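Local coordinates for protein beta-N-acetylhexosaminidase (Streptomyces plicatus, PDB 1HP5) that probably hydrolyses terminal non-reducing N-acetylhexosamine residues from beta-N-acetylhexosaminides, as a glycoside hydrolase family 20 enzyme, at residues 362-367 with 388-393; 164-169 with 200-205; 400-405 with 413-418; 254-259 with 318-323. All blocks are in the same frame, centred on the assembly; numbering follows the deposited sequence.

Contact 1 of 4, residues 362-367 with 388-393. With NGT (3ar,5R,6S,7R,7ar-5-hydroxymethyl-2-methyl-5,6,7,7a-tetrahydro-3ah-pyrano[3,2-D]thiazole-6,7-diol), chain F.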
# COMPACT_ATOMS: atom_id res chain seq x y z
N ALA A 362 19.55 4.60 1.91
CA ALA A 362 18.53 3.93 2.70
C ALA A 362 17.36 4.83 3.08
O ALA A 362 17.45 6.06 3.05
CB ALA A 362 19.16 3.35 3.96
N LEU A 363 16.24 4.19 3.40
CA LEU A 363 15.03 4.88 3.83
C LEU A 363 14.62 4.22 5.12
O LEU A 363 14.84 3.02 5.31
CB LEU A 363 13.89 4.73 2.82
CG LEU A 363 13.98 5.43 1.46
CD1 LEU A 363 14.89 4.65 0.53
CD2 LEU A 363 12.58 5.54 0.86
N VAL A 364 14.05 4.99 6.04
CA VAL A 364 13.60 4.41 7.29
C VAL A 364 12.13 4.73 7.43
O VAL A 364 11.67 5.81 7.04
CB VAL A 364 14.38 4.94 8.52
CG1 VAL A 364 15.86 4.59 8.37
CG2 VAL A 364 14.18 6.45 8.68
N GLN A 365 11.39 3.76 7.96
CA GLN A 365 9.96 3.91 8.13
C GLN A 365 9.66 4.20 9.60
O GLN A 365 9.86 3.36 10.46
CB GLN A 365 9.25 2.63 7.69
CG GLN A 365 7.74 2.74 7.63
CD GLN A 365 7.09 1.51 7.00
OE1 GLN A 365 7.77 0.62 6.48
NE2 GLN A 365 5.76 1.46 7.06
N TYR A 366 9.19 5.42 9.86
CA TYR A 366 8.86 5.85 11.21
C TYR A 366 7.49 5.35 11.63
O TYR A 366 6.49 5.66 10.99
CB TYR A 366 8.87 7.38 11.28
CG TYR A 366 8.46 7.91 12.63
CD1 TYR A 366 9.35 7.86 13.71
CD2 TYR A 366 7.19 8.44 12.84
CE1 TYR A 366 8.98 8.35 14.96
CE2 TYR A 366 6.81 8.93 14.09
CZ TYR A 366 7.71 8.88 15.14
OH TYR A 366 7.34 9.36 16.38
N TRP A 367 7.44 4.60 12.73
CA TRP A 367 6.18 4.07 13.22
C TRP A 367 5.86 4.52 14.64
O TRP A 367 5.08 3.87 15.34
CB TRP A 367 6.15 2.54 13.14
CG TRP A 367 7.26 1.85 13.88
CD1 TRP A 367 8.57 1.76 13.50
CD2 TRP A 367 7.15 1.13 15.12
NE1 TRP A 367 9.28 1.03 14.41
CE2 TRP A 367 8.43 0.63 15.42
CE3 TRP A 367 6.09 0.87 16.00
CZ2 TRP A 367 8.69 -0.13 16.57
CZ3 TRP A 367 6.35 0.11 17.14
CH2 TRP A 367 7.64 -0.37 17.42
N THR A 388 19.12 10.22 5.02
CA THR A 388 18.22 9.07 5.04
C THR A 388 16.80 9.49 4.68
O THR A 388 16.28 10.46 5.21
CB THR A 388 18.19 8.41 6.44
OG1 THR A 388 19.51 8.01 6.81
CG2 THR A 388 17.26 7.19 6.43
N GLY A 389 16.17 8.75 3.76
CA GLY A 389 14.81 9.07 3.36
C GLY A 389 13.82 8.64 4.43
O GLY A 389 14.01 7.61 5.08
N LEU A 390 12.76 9.42 4.62
CA LEU A 390 11.76 9.10 5.63
C LEU A 390 10.39 8.68 5.09
O LEU A 390 9.81 9.37 4.25
CB LEU A 390 11.55 10.29 6.57
CG LEU A 390 12.41 10.41 7.83
CD1 LEU A 390 13.87 10.21 7.51
CD2 LEU A 390 12.16 11.77 8.46
N ILE A 391 9.90 7.55 5.58
CA ILE A 391 8.58 7.06 5.21
C ILE A 391 7.78 7.20 6.50
O ILE A 391 8.15 6.64 7.52
CB ILE A 391 8.61 5.57 4.80
CG1 ILE A 391 9.46 5.39 3.54
CG2 ILE A 391 7.19 5.07 4.54
CD1 ILE A 391 9.82 3.94 3.25
N LEU A 392 6.69 7.96 6.46
CA LEU A 392 5.90 8.15 7.66
C LEU A 392 4.67 7.25 7.78
O LEU A 392 3.80 7.24 6.92
CB LEU A 392 5.46 9.62 7.77
CG LEU A 392 6.57 10.69 7.79
CD1 LEU A 392 5.93 12.07 7.96
CD2 LEU A 392 7.55 10.42 8.92
N SER A 393 4.62 6.49 8.87
CA SER A 393 3.48 5.62 9.15
C SER A 393 3.30 5.60 10.66
O SER A 393 3.56 4.60 11.32
CB SER A 393 3.73 4.21 8.60
OG SER A 393 4.82 3.57 9.25
C1 NGT F . 4.42 -2.78 15.86
C2 NGT F . 5.29 -4.04 15.60
C3 NGT F . 4.50 -5.14 14.83
C4 NGT F . 3.05 -5.30 15.33
C5 NGT F . 2.33 -3.94 15.32
C6 NGT F . 0.90 -3.99 15.83
C7 NGT F . 6.24 -2.59 14.11
C8 NGT F . 7.23 -1.95 13.16
N2 NGT F . 6.44 -3.63 14.80
S1 NGT F . 4.68 -1.80 14.30
O3 NGT F . 5.19 -6.38 14.92
O4 NGT F . 2.37 -6.23 14.50
O5 NGT F . 3.07 -2.97 16.16
O6 NGT F . 0.24 -2.74 15.63
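Gln365 and Ile391 sit opposite each other on neighbouring parallel strands, 363-366 and 389-392, of the TIM barrel; helix 374-385 is the beta-alpha-beta crossover. Gln365 CB rides against Ile391 CB at 4.2 Å. With CG anti to the backbone N (chi1 -171°) the extended chain stands out from the strand on the face it shares with Ile391, and CG passes Ile391 CG2 at 3.9 Å. At the tip, NE2 donates to Ser393 OG (3.2 Å), which lies 16° out of the amide plane. Glu444 takes a further bond from NE2 and His315 donates to OE1, holding both ends of the amide. Ser393 OG donates to Tyr366 O from well above the carbonyl plane, while Ser393 N reaches the same oxygen at 2.9 Å. Val364, on the opposite face, crosses the side chain of Thr388 at about a right angle, CG1 to CG2 3.5 Å. Just past the strand end, Trp367 lays one indole face under the ligand: NGT C8 is centred over the ring, 3.6 Å from CE2, and S1 is 3.5 Å from CE3. Gln352 holds the indole NE1. Were the indole of Trp367 cut back to an alanine, the thiazoline methyl would probably lose this flat wall and Gln352 its N-H partner. A buried polar network thus borders an aromatic face for the ligand's apolar methyl and sulfur, consistent with an acetamido pocket.

Contact 2 of 4, residues 164-169 with 200-205. With NGT (3ar,5R,6S,7R,7ar-5-hydroxymethyl-2-methyl-5,6,7,7a-tetrahydro-3ah-pyrano[3,2-D]thiazole-6,7-diol), chain F.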
# COMPACT_ATOMS: atom_id res chain seq x y z
N LEU A 164 0.77 -5.07 4.00
CA LEU A 164 -0.11 -6.15 4.44
C LEU A 164 0.77 -7.16 5.17
O LEU A 164 1.77 -7.63 4.63
CB LEU A 164 -0.81 -6.84 3.27
CG LEU A 164 -1.71 -8.01 3.74
CD1 LEU A 164 -2.85 -7.47 4.61
CD2 LEU A 164 -2.28 -8.75 2.54
N ASP A 165 0.39 -7.46 6.40
CA ASP A 165 1.10 -8.43 7.22
C ASP A 165 0.51 -9.81 6.89
O ASP A 165 -0.65 -10.07 7.19
CB ASP A 165 0.89 -8.08 8.70
CG ASP A 165 1.35 -9.18 9.65
OD1 ASP A 165 1.95 -10.18 9.20
OD2 ASP A 165 1.11 -9.02 10.86
N VAL A 166 1.30 -10.67 6.25
CA VAL A 166 0.82 -12.01 5.94
C VAL A 166 1.53 -13.03 6.81
O VAL A 166 1.42 -14.24 6.59
CB VAL A 166 1.01 -12.36 4.44
CG1 VAL A 166 0.24 -11.35 3.56
CG2 VAL A 166 2.49 -12.37 4.08
N SER A 167 2.24 -12.53 7.82
CA SER A 167 2.97 -13.39 8.74
C SER A 167 2.13 -13.80 9.95
O SER A 167 2.14 -14.97 10.35
CB SER A 167 4.24 -12.68 9.23
OG SER A 167 5.11 -12.42 8.14
N ARG A 168 1.40 -12.85 10.54
CA ARG A 168 0.56 -13.15 11.71
C ARG A 168 -0.56 -14.08 11.28
O ARG A 168 -0.80 -15.11 11.91
CB ARG A 168 0.03 -11.85 12.31
CG ARG A 168 1.04 -11.17 13.24
CD ARG A 168 2.49 -11.32 12.76
NE ARG A 168 3.41 -10.76 13.75
CZ ARG A 168 3.61 -9.45 13.93
NH1 ARG A 168 2.97 -8.57 13.17
NH2 ARG A 168 4.41 -9.03 14.89
N HIS A 169 -1.25 -13.71 10.20
CA HIS A 169 -2.27 -14.56 9.61
C HIS A 169 -1.95 -14.56 8.13
O HIS A 169 -1.77 -13.49 7.53
CB HIS A 169 -3.69 -14.03 9.84
CG HIS A 169 -4.27 -14.41 11.16
ND1 HIS A 169 -4.29 -13.56 12.24
CD2 HIS A 169 -4.84 -15.57 11.58
CE1 HIS A 169 -4.85 -14.18 13.27
NE2 HIS A 169 -5.18 -15.40 12.90
N GLY A 200 5.37 -16.84 11.53
CA GLY A 200 5.41 -17.43 10.21
C GLY A 200 6.43 -16.85 9.24
O GLY A 200 6.82 -15.68 9.35
N TRP A 201 6.86 -17.70 8.31
CA TRP A 201 7.81 -17.34 7.26
C TRP A 201 6.99 -17.65 6.01
O TRP A 201 6.62 -18.81 5.79
CB TRP A 201 9.05 -18.23 7.32
CG TRP A 201 10.06 -17.84 6.29
CD1 TRP A 201 10.07 -18.19 4.97
CD2 TRP A 201 11.18 -16.97 6.48
NE1 TRP A 201 11.12 -17.58 4.32
CE2 TRP A 201 11.82 -16.83 5.23
CE3 TRP A 201 11.71 -16.29 7.59
CZ2 TRP A 201 12.96 -16.03 5.05
CZ3 TRP A 201 12.84 -15.50 7.42
CH2 TRP A 201 13.45 -15.38 6.15
N ARG A 202 6.72 -16.64 5.19
CA ARG A 202 5.84 -16.84 4.05
C ARG A 202 6.38 -16.91 2.63
O ARG A 202 5.60 -16.86 1.68
CB ARG A 202 4.72 -15.79 4.09
CG ARG A 202 4.04 -15.64 5.45
CD ARG A 202 3.47 -16.97 5.98
NE ARG A 202 2.75 -16.79 7.24
CZ ARG A 202 2.40 -17.79 8.05
NH1 ARG A 202 2.70 -19.05 7.75
NH2 ARG A 202 1.76 -17.52 9.18
N ILE A 203 7.70 -17.02 2.46
CA ILE A 203 8.27 -17.08 1.13
C ILE A 203 9.28 -18.22 1.02
O ILE A 203 10.20 -18.33 1.84
CB ILE A 203 8.94 -15.73 0.73
CG1 ILE A 203 9.55 -15.83 -0.67
CG2 ILE A 203 10.00 -15.35 1.75
CD1 ILE A 203 8.52 -16.06 -1.77
N ALA A 204 9.11 -19.07 0.03
CA ALA A 204 10.02 -20.19 -0.16
C ALA A 204 11.43 -19.72 -0.53
O ALA A 204 11.61 -18.89 -1.42
CB ALA A 204 9.48 -21.12 -1.23
N ILE A 205 12.42 -20.25 0.19
CA ILE A 205 13.82 -19.93 -0.06
C ILE A 205 14.48 -21.27 -0.39
O ILE A 205 14.61 -22.13 0.48
CB ILE A 205 14.50 -19.33 1.19
CG1 ILE A 205 13.73 -18.09 1.65
CG2 ILE A 205 15.94 -18.96 0.87
CD1 ILE A 205 13.70 -16.95 0.64
C1 NGT F . 4.42 -2.78 15.86
C2 NGT F . 5.29 -4.04 15.60
C3 NGT F . 4.50 -5.14 14.83
C4 NGT F . 3.05 -5.30 15.33
C5 NGT F . 2.33 -3.94 15.32
C6 NGT F . 0.90 -3.99 15.83
C7 NGT F . 6.24 -2.59 14.11
C8 NGT F . 7.23 -1.95 13.16
N2 NGT F . 6.44 -3.63 14.80
S1 NGT F . 4.68 -1.80 14.30
O3 NGT F . 5.19 -6.38 14.92
O4 NGT F . 2.37 -6.23 14.50
O5 NGT F . 3.07 -2.97 16.16
O6 NGT F . 0.24 -2.74 15.63
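Arg202 turns the edge of its guanidinium to two successive carbonyls of the facing segment. NE donates to Val166 O at 2.9 Å, lying in the carbonyl plane on a lone pair, and NH2 reaches Ser167 O at 2.8 Å, tilted 33° off that carbonyl's plane. The bend at chi2 (-55°) folds the chain back so that Gly200 CA covers one guanidinium face, while CG packs on Val166 CG2 at 3.9 Å. Farther out, Thr218 O and Gly226 O take further N-H bonds. A leucine in place of Arg202 would probably leave four backbone carbonyls without their donors and let the turn at 166-167 shift. That turn follows the C-terminal end of barrel strand 159-165, where TIM barrels carry their active sites, and is an Asx turn, Asp165 OD1 accepting from Ser167 N at 2.7 Å, widened to an Asx motif by a second bond from Arg168 N, both from the same face of the carboxylate. Asp165 OD2 forms a salt bridge with Arg168 NH1 (3.0 Å), which lies above the carboxylate plane. Beyond it, Arg168 NH1 and NH2 donate to NGT O4 and NGT O3, both at 2.8 Å. Asp197 pairs with NH2, and Gln199 accepts from NE.

Contact 3 of 4, residues 400-405 with 413-418. With NGT (3ar,5R,6S,7R,7ar-5-hydroxymethyl-2-methyl-5,6,7,7a-tetrahydro-3ah-pyrano[3,2-D]thiazole-6,7-diol), chain F.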
# COMPACT_ATOMS: atom_id res chain seq x y z
N LEU A 400 -3.76 0.65 10.16
CA LEU A 400 -5.12 0.19 9.90
C LEU A 400 -5.59 -0.88 10.89
O LEU A 400 -6.78 -1.19 10.96
CB LEU A 400 -5.23 -0.31 8.46
CG LEU A 400 -4.78 0.77 7.47
CD1 LEU A 400 -4.85 0.26 6.04
CD2 LEU A 400 -5.67 2.01 7.65
N ASP A 401 -4.66 -1.44 11.65
CA ASP A 401 -5.04 -2.45 12.63
C ASP A 401 -5.42 -1.82 13.96
O ASP A 401 -5.89 -2.50 14.85
CB ASP A 401 -3.90 -3.46 12.85
CG ASP A 401 -2.66 -2.81 13.45
OD1 ASP A 401 -2.22 -1.77 12.92
OD2 ASP A 401 -2.12 -3.36 14.44
N MET A 402 -5.23 -0.51 14.09
CA MET A 402 -5.57 0.15 15.36
C MET A 402 -7.08 0.38 15.44
O MET A 402 -7.70 0.79 14.46
CB MET A 402 -4.83 1.49 15.49
CG MET A 402 -4.38 1.82 16.92
SD MET A 402 -3.31 0.51 17.58
CE MET A 402 -1.93 0.60 16.40
N LYS A 403 -7.65 0.11 16.61
CA LYS A 403 -9.08 0.29 16.83
C LYS A 403 -9.51 1.73 16.61
O LYS A 403 -8.75 2.67 16.86
CB LYS A 403 -9.46 -0.12 18.26
CG LYS A 403 -9.32 -1.61 18.53
CD LYS A 403 -9.75 -1.97 19.95
CE LYS A 403 -9.69 -3.49 20.17
NZ LYS A 403 -10.05 -3.84 21.57
N TYR A 404 -10.75 1.90 16.16
CA TYR A 404 -11.33 3.21 15.92
C TYR A 404 -11.70 3.83 17.26
O TYR A 404 -11.50 5.03 17.49
CB TYR A 404 -12.60 3.07 15.09
CG TYR A 404 -12.37 2.50 13.72
CD1 TYR A 404 -11.82 3.28 12.70
CD2 TYR A 404 -12.72 1.18 13.43
CE1 TYR A 404 -11.63 2.76 11.43
CE2 TYR A 404 -12.53 0.65 12.16
CZ TYR A 404 -11.99 1.45 11.16
OH TYR A 404 -11.84 0.94 9.90
N THR A 405 -12.25 3.00 18.13
CA THR A 405 -12.67 3.39 19.48
C THR A 405 -12.53 2.17 20.37
O THR A 405 -12.22 1.07 19.89
CB THR A 405 -14.15 3.82 19.51
OG1 THR A 405 -14.98 2.66 19.35
CG2 THR A 405 -14.46 4.79 18.39
N SER A 413 -4.89 -1.62 20.36
CA SER A 413 -5.08 -0.30 20.94
C SER A 413 -3.87 0.20 21.70
O SER A 413 -3.96 1.15 22.47
CB SER A 413 -6.28 -0.32 21.89
OG SER A 413 -6.06 -1.24 22.95
N TRP A 414 -2.72 -0.44 21.48
CA TRP A 414 -1.51 -0.04 22.17
C TRP A 414 -1.13 1.39 21.83
O TRP A 414 -0.52 2.09 22.64
CB TRP A 414 -0.35 -0.98 21.85
CG TRP A 414 0.10 -0.98 20.42
CD1 TRP A 414 -0.34 -1.79 19.41
CD2 TRP A 414 1.10 -0.13 19.84
NE1 TRP A 414 0.33 -1.50 18.24
CE2 TRP A 414 1.22 -0.48 18.48
CE3 TRP A 414 1.91 0.90 20.35
CZ2 TRP A 414 2.12 0.15 17.61
CZ3 TRP A 414 2.80 1.53 19.49
CH2 TRP A 414 2.90 1.15 18.13
N ALA A 415 -1.51 1.84 20.63
CA ALA A 415 -1.20 3.20 20.20
C ALA A 415 -2.40 4.11 20.42
O ALA A 415 -2.48 5.20 19.86
CB ALA A 415 -0.82 3.20 18.72
N GLY A 416 -3.34 3.65 21.26
CA GLY A 416 -4.53 4.43 21.52
C GLY A 416 -5.59 4.11 20.49
O GLY A 416 -5.50 3.09 19.79
N TYR A 417 -6.60 4.96 20.38
CA TYR A 417 -7.67 4.75 19.42
C TYR A 417 -7.50 5.72 18.26
O TYR A 417 -7.07 6.85 18.46
CB TYR A 417 -9.02 4.93 20.12
CG TYR A 417 -9.20 3.93 21.24
CD1 TYR A 417 -9.29 2.57 20.97
CD2 TYR A 417 -9.21 4.34 22.57
CE1 TYR A 417 -9.39 1.63 21.99
CE2 TYR A 417 -9.31 3.41 23.61
CZ TYR A 417 -9.40 2.06 23.31
OH TYR A 417 -9.49 1.13 24.32
N VAL A 418 -7.82 5.29 17.05
CA VAL A 418 -7.63 6.15 15.89
C VAL A 418 -8.86 6.24 15.01
O VAL A 418 -9.10 5.38 14.16
CB VAL A 418 -6.44 5.66 15.03
CG1 VAL A 418 -6.18 6.62 13.87
CG2 VAL A 418 -5.19 5.53 15.90
C1 NGT F . 4.42 -2.78 15.86
C2 NGT F . 5.29 -4.04 15.60
C3 NGT F . 4.50 -5.14 14.83
C4 NGT F . 3.05 -5.30 15.33
C5 NGT F . 2.33 -3.94 15.32
C6 NGT F . 0.90 -3.99 15.83
C7 NGT F . 6.24 -2.59 14.11
C8 NGT F . 7.23 -1.95 13.16
N2 NGT F . 6.44 -3.63 14.80
S1 NGT F . 4.68 -1.80 14.30
O3 NGT F . 5.19 -6.38 14.92
O4 NGT F . 2.37 -6.23 14.50
O5 NGT F . 3.07 -2.97 16.16
O6 NGT F . 0.24 -2.74 15.63
O HOH W 1 -6.82 -3.74 22.65
O HOH W 2 -10.22 -1.43 23.62
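The Trp414 indole carries Met402 SD over one face, 4.4 Å from the centroid of the five-membered ring and 23° off its normal, a Met-aromatic contact. Ala415 CB lies over that same face, nearer the rim. At the ring edge, in plane, is the ligand: NE1 donates to NGT O6 at 2.9 Å along a nearly straight line (170°). The Tyr417 ring is met at its edge too, by Lys403 CB, 3.8 Å from CD1, and by a water that Tyr417 OH shares with Lys403 NZ. Lys403 and Tyr417 run side by side in the same direction, their polar ends joined through that water.

Met402 bends at chi2 (57°) and again at chi3, curling its thioether back so that CE touches Ala415 CB at 3.7 Å while CG packs on Val418 CG2. Behind these side chains Val418 N bonds to Lys403 O at 2.8 Å, tying together two arms of the long loop that follows barrel strand 389-392. The type I turn from Ser413 to Gly416 carries Trp414 out to the pocket.

From the other arm Asp401 OD2 accepts from NGT O6 at 2.7 Å. The ligand's hydroxymethyl oxygen therefore donates a hydrogen bond to the carboxylate and accepts one from the indole N-H, a two-way grip that engages the hydroxyl as donor and as acceptor and is consistent with recognition of the sugar's O6.

Contact 4 of 4, residues 254-259 with 318-323. With NGT (3ar,5R,6S,7R,7ar-5-hydroxymethyl-2-methyl-5,6,7,7a-tetrahydro-3ah-pyrano[3,2-D]thiazole-6,7-diol), chain F.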
# COMPACT_ATOMS: atom_id res chain seq x y z
N PRO A 254 17.03 -7.94 12.96
CA PRO A 254 17.29 -9.27 13.54
C PRO A 254 16.17 -9.75 14.47
O PRO A 254 16.20 -10.88 14.95
CB PRO A 254 18.60 -9.06 14.27
CG PRO A 254 18.43 -7.67 14.83
CD PRO A 254 17.83 -6.91 13.64
N GLY A 255 15.20 -8.88 14.74
CA GLY A 255 14.09 -9.26 15.60
C GLY A 255 12.93 -9.82 14.80
O GLY A 255 13.01 -9.87 13.57
N HIS A 256 11.86 -10.23 15.47
CA HIS A 256 10.69 -10.79 14.79
C HIS A 256 11.12 -11.92 13.85
O HIS A 256 10.62 -12.04 12.73
CB HIS A 256 9.97 -9.70 14.00
CG HIS A 256 9.16 -8.77 14.85
ND1 HIS A 256 7.89 -9.10 15.30
CD2 HIS A 256 9.44 -7.55 15.36
CE1 HIS A 256 7.43 -8.11 16.05
NE2 HIS A 256 8.35 -7.17 16.11
N THR A 257 12.05 -12.74 14.32
CA THR A 257 12.60 -13.82 13.52
C THR A 257 12.34 -15.24 14.04
O THR A 257 13.01 -16.18 13.62
CB THR A 257 14.12 -13.63 13.38
OG1 THR A 257 14.68 -13.35 14.68
CG2 THR A 257 14.43 -12.47 12.46
N ASN A 258 11.36 -15.41 14.93
CA ASN A 258 11.12 -16.75 15.46
C ASN A 258 10.81 -17.84 14.44
O ASN A 258 11.26 -18.98 14.60
CB ASN A 258 10.02 -16.76 16.51
CG ASN A 258 10.06 -18.02 17.37
OD1 ASN A 258 10.98 -18.20 18.16
ND2 ASN A 258 9.08 -18.90 17.18
N ALA A 259 10.06 -17.52 13.39
CA ALA A 259 9.73 -18.53 12.38
C ALA A 259 11.01 -19.13 11.80
O ALA A 259 11.11 -20.35 11.62
CB ALA A 259 8.88 -17.92 11.28
N GLY A 318 13.87 -4.49 11.32
CA GLY A 318 14.75 -3.95 12.35
C GLY A 318 14.01 -3.41 13.57
O GLY A 318 14.62 -2.82 14.46
N ASP A 319 12.71 -3.64 13.61
CA ASP A 319 11.88 -3.18 14.71
C ASP A 319 11.86 -4.15 15.88
O ASP A 319 12.01 -5.36 15.71
CB ASP A 319 10.43 -2.99 14.24
CG ASP A 319 9.80 -4.30 13.76
OD1 ASP A 319 10.42 -4.96 12.90
OD2 ASP A 319 8.71 -4.66 14.25
N GLU A 320 11.69 -3.59 17.07
CA GLU A 320 11.57 -4.37 18.30
C GLU A 320 12.53 -5.54 18.48
O GLU A 320 12.10 -6.64 18.83
CB GLU A 320 10.13 -4.87 18.42
CG GLU A 320 9.11 -3.78 18.09
CD GLU A 320 7.68 -4.25 18.18
OE1 GLU A 320 7.34 -5.29 17.56
OE2 GLU A 320 6.89 -3.58 18.86
N ALA A 321 13.81 -5.32 18.22
CA ALA A 321 14.79 -6.37 18.43
C ALA A 321 15.18 -6.21 19.90
O ALA A 321 16.33 -5.96 20.23
CB ALA A 321 16.01 -6.16 17.54
N HIS A 322 14.19 -6.36 20.78
CA HIS A 322 14.40 -6.18 22.21
C HIS A 322 15.24 -7.24 22.91
O HIS A 322 15.64 -7.05 24.06
CB HIS A 322 13.05 -6.03 22.91
CG HIS A 322 12.23 -4.88 22.39
ND1 HIS A 322 12.78 -3.65 22.13
CD2 HIS A 322 10.91 -4.78 22.11
CE1 HIS A 322 11.84 -2.83 21.70
NE2 HIS A 322 10.69 -3.49 21.68
N SER A 323 15.52 -8.34 22.23
CA SER A 323 16.35 -9.39 22.81
C SER A 323 17.72 -9.27 22.17
O SER A 323 18.54 -10.18 22.27
CB SER A 323 15.76 -10.77 22.54
OG SER A 323 14.53 -10.93 23.23
C1 NGT F . 4.42 -2.78 15.86
C2 NGT F . 5.29 -4.04 15.60
C3 NGT F . 4.50 -5.14 14.83
C4 NGT F . 3.05 -5.30 15.33
C5 NGT F . 2.33 -3.94 15.32
C6 NGT F . 0.90 -3.99 15.83
C7 NGT F . 6.24 -2.59 14.11
C8 NGT F . 7.23 -1.95 13.16
N2 NGT F . 6.44 -3.63 14.80
S1 NGT F . 4.68 -1.80 14.30
O3 NGT F . 5.19 -6.38 14.92
O4 NGT F . 2.37 -6.23 14.50
O5 NGT F . 3.07 -2.97 16.16
O6 NGT F . 0.24 -2.74 15.63
O HOH W 3 13.94 -6.64 13.85
O HOH W 4 12.18 -9.43 18.46
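His256 and Glu320 meet almost coplanar, in a histidine-carboxylate hydrogen bond between loops at the C-terminal side of the TIM barrel, where Asp319 and Glu320 form the adjacent Asp-Glu pair familiar from family 20. Ring and carboxylate planes are 12° apart. His256 NE2 donates to Glu320 OE1 at 2.6 Å; the oxygen lies in the imidazole plane and uses its anti lone pair. At the other ring nitrogen, ND1, Asp197 takes a second bond, fixing the ring's rotation.

The Asp319 side chain crosses His256 at about a right angle, yet its carboxylate is only 8° from the ring plane. Its CG sits between the backbone N and the carbonyl carbon (chi1 62°), which swings OD2 in toward the ligand, 2.6 Å from NGT N2. Glu320 OE1 approaches the same ligand at NGT C2, 3.1 Å away, and OE2 bonds a glycerol.

Behind, the backbones close in at Gly255, where a CB would run into Ala321. Pro254 CG rests on Ala321 CB at 3.9 Å. Two waters stitch the rest: one accepts from Gly255 N and donates to Asp319 O, while the other accepts from His256 N at 3.1 Å and donates to Glu320 O at 2.8 Å.

Overall arrangement
All four contacts belong to the family 20 catalytic domain and converge on one NGT molecule, although their centres lie about 15 to 23 Å apart. Along the chain they come in series: contact 2, contact 4, contact 1, contact 3. Contact 1 joins strands 363-366 and 389-392 of the eight-stranded parallel sheet; contact 2 starts from strand 159-165 of the same sheet, contact 3 lies in the loop after strand 389-392, and contact 4 joins the start of helix 258-263 and the loop before it to the loop after strand 313-315. Near the ligand Trp367 packs on Trp414 and Glu320, and Arg168 lies against His256. One pocket is thus assembled from segments far apart in sequence.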